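PDB 3P5M: enoyl-CoA hydratase/isomerase from Mycobacterium avium, which probably acts on enoyl-CoA thioesters as a hydratase or isomerase of the crotonase superfamily. Local coordinates for residues 94-99 and 116-121. Numbering follows the deposited sequence.
Sequences PVIAGV and LVVAAP
Val99 and Val117 meet methyl to methyl on one face of two parallel strands, CG2 of Val99 lying 3.7 Å from CG1 of Val117, their side chains set at a slant. In Val99 CG1 is anti to the backbone N (chi1 180°), which leaves CG2 beside that N and turned to the neighbouring strand. CG2 of Val117 reaches CB of Ala97 at 4.1 Å, so the two Val117 methyls bridge Ala97 and Val99, on the same face with Gly98 between them. On the reverse face Ile96 stands alongside Leu116 and Val118, all pointing the same way: its CG1 packs on CB of Leu116 at 4.0 Å, and its CG2 touches CG2 of Val118. Val194 of helix 183-195 packs on Ile96 and Leu116.

The short strand axes run 15° apart, with Ala97 opposite Val117 and Gly98 opposite Val118. The backbone of Val118 is held through both N and O, its N donating to Ala97 O (2.8 Å, N-H...O 172°) and its O accepting from Val99 N (2.8 Å). Ala97 N bonds Leu116 O, and Ala120 N bonds Val99 O at 2.8 Å, whereas the bond from Leu116 N to Val95 O is weak at 3.4 Å. Strand 95-99 also pairs with strand 53-58 in the crotonase-fold sheet. Many backbone N-H and C=O groups thus pair between strands, while Ser175 OG takes Val117 N, Thr178 OG1 meets Ala119 O, and aliphatic branches pack both faces.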
loop_
_atom_site.group_PDB
_atom_site.type_symbol
_atom_site.label_atom_id
_atom_site.label_comp_id
_atom_site.label_asym_id
_atom_site.label_seq_id
_atom_site.Cartn_x
_atom_site.Cartn_y
_atom_site.Cartn_z
ATOM N N PRO B 94 1.204 -16.317 -27.106
ATOM C CA PRO B 94 1.539 -15.929 -25.740
ATOM C C PRO B 94 2.597 -16.841 -25.100
ATOM O O PRO B 94 2.572 -18.062 -25.294
ATOM C CB PRO B 94 0.197 -16.035 -24.991
ATOM C CG PRO B 94 -0.657 -16.925 -25.883
ATOM C CD PRO B 94 -0.230 -16.641 -27.263
ATOM N N VAL B 95 3.541 -16.222 -24.389
ATOM C CA VAL B 95 4.653 -16.932 -23.736
ATOM C C VAL B 95 4.528 -16.575 -22.253
ATOM O O VAL B 95 4.516 -15.376 -21.903
ATOM C CB VAL B 95 6.037 -16.447 -24.262
ATOM C CG1 VAL B 95 7.184 -17.207 -23.617
ATOM C CG2 VAL B 95 6.134 -16.624 -25.799
ATOM N N ILE B 96 4.405 -17.602 -21.408
ATOM C CA ILE B 96 4.281 -17.409 -19.972
ATOM C C ILE B 96 5.499 -17.925 -19.234
ATOM O O ILE B 96 5.895 -19.079 -19.402
ATOM C CB ILE B 96 2.971 -18.069 -19.432
ATOM C CG1 ILE B 96 1.775 -17.363 -20.029
ATOM C CG2 ILE B 96 2.880 -18.038 -17.900
ATOM C CD1 ILE B 96 0.868 -18.298 -20.637
ATOM N N ALA B 97 6.096 -17.055 -18.416
ATOM C CA ALA B 97 7.142 -17.474 -17.496
ATOM C C ALA B 97 6.532 -17.862 -16.132
ATOM O O ALA B 97 5.874 -17.062 -15.501
ATOM C CB ALA B 97 8.204 -16.359 -17.351
ATOM N N GLY B 98 6.719 -19.107 -15.697
ATOM C CA GLY B 98 6.385 -19.456 -14.328
ATOM C C GLY B 98 7.701 -19.372 -13.595
ATOM O O GLY B 98 8.592 -20.173 -13.821
ATOM N N VAL B 99 7.855 -18.374 -12.750
ATOM C CA VAL B 99 9.142 -18.116 -12.096
ATOM C C VAL B 99 9.096 -18.505 -10.607
ATOM O O VAL B 99 8.374 -17.892 -9.797
ATOM C CB VAL B 99 9.547 -16.637 -12.200
ATOM C CG1 VAL B 99 10.889 -16.388 -11.505
ATOM C CG2 VAL B 99 9.644 -16.198 -13.660
ATOM N N LEU B 116 3.400 -12.793 -19.961
ATOM C CA LEU B 116 2.865 -12.842 -18.610
ATOM C C LEU B 116 3.911 -13.548 -17.798
ATOM O O LEU B 116 4.599 -14.416 -18.327
ATOM C CB LEU B 116 1.558 -13.640 -18.592
ATOM C CG LEU B 116 0.419 -13.147 -19.495
ATOM C CD1 LEU B 116 -0.693 -14.170 -19.533
ATOM C CD2 LEU B 116 -0.111 -11.756 -19.032
ATOM N N VAL B 117 4.070 -13.154 -16.538
ATOM C CA VAL B 117 5.002 -13.827 -15.608
ATOM C C VAL B 117 4.197 -14.170 -14.369
ATOM O O VAL B 117 3.520 -13.301 -13.815
ATOM C CB VAL B 117 6.186 -12.912 -15.203
ATOM C CG1 VAL B 117 7.044 -13.566 -14.079
ATOM C CG2 VAL B 117 7.049 -12.563 -16.460
ATOM N N VAL B 118 4.248 -15.435 -13.964
ATOM C CA VAL B 118 3.569 -15.912 -12.754
ATOM C C VAL B 118 4.663 -16.277 -11.753
ATOM O O VAL B 118 5.429 -17.239 -11.948
ATOM C CB VAL B 118 2.631 -17.141 -13.044
ATOM C CG1 VAL B 118 1.903 -17.559 -11.768
ATOM C CG2 VAL B 118 1.581 -16.838 -14.168
ATOM N N ALA B 119 4.769 -15.469 -10.717
ATOM C CA ALA B 119 5.898 -15.551 -9.806
ATOM C C ALA B 119 5.483 -16.238 -8.509
ATOM O O ALA B 119 4.444 -15.897 -7.926
ATOM C CB ALA B 119 6.465 -14.126 -9.520
ATOM N N ALA B 120 6.295 -17.217 -8.090
ATOM C CA ALA B 120 6.134 -17.887 -6.796
ATOM C C ALA B 120 6.500 -16.911 -5.693
ATOM O O ALA B 120 7.366 -16.017 -5.928
ATOM C CB ALA B 120 7.041 -19.138 -6.751
ATOM N N PRO B 121 5.899 -17.072 -4.495
ATOM C CA PRO B 121 6.086 -16.132 -3.345
ATOM C C PRO B 121 7.531 -15.896 -2.944
ATOM O O PRO B 121 7.924 -14.734 -2.654
ATOM C CB PRO B 121 5.317 -16.782 -2.173
ATOM C CG PRO B 121 4.574 -17.937 -2.739
ATOM C CD PRO B 121 4.858 -18.091 -4.221
#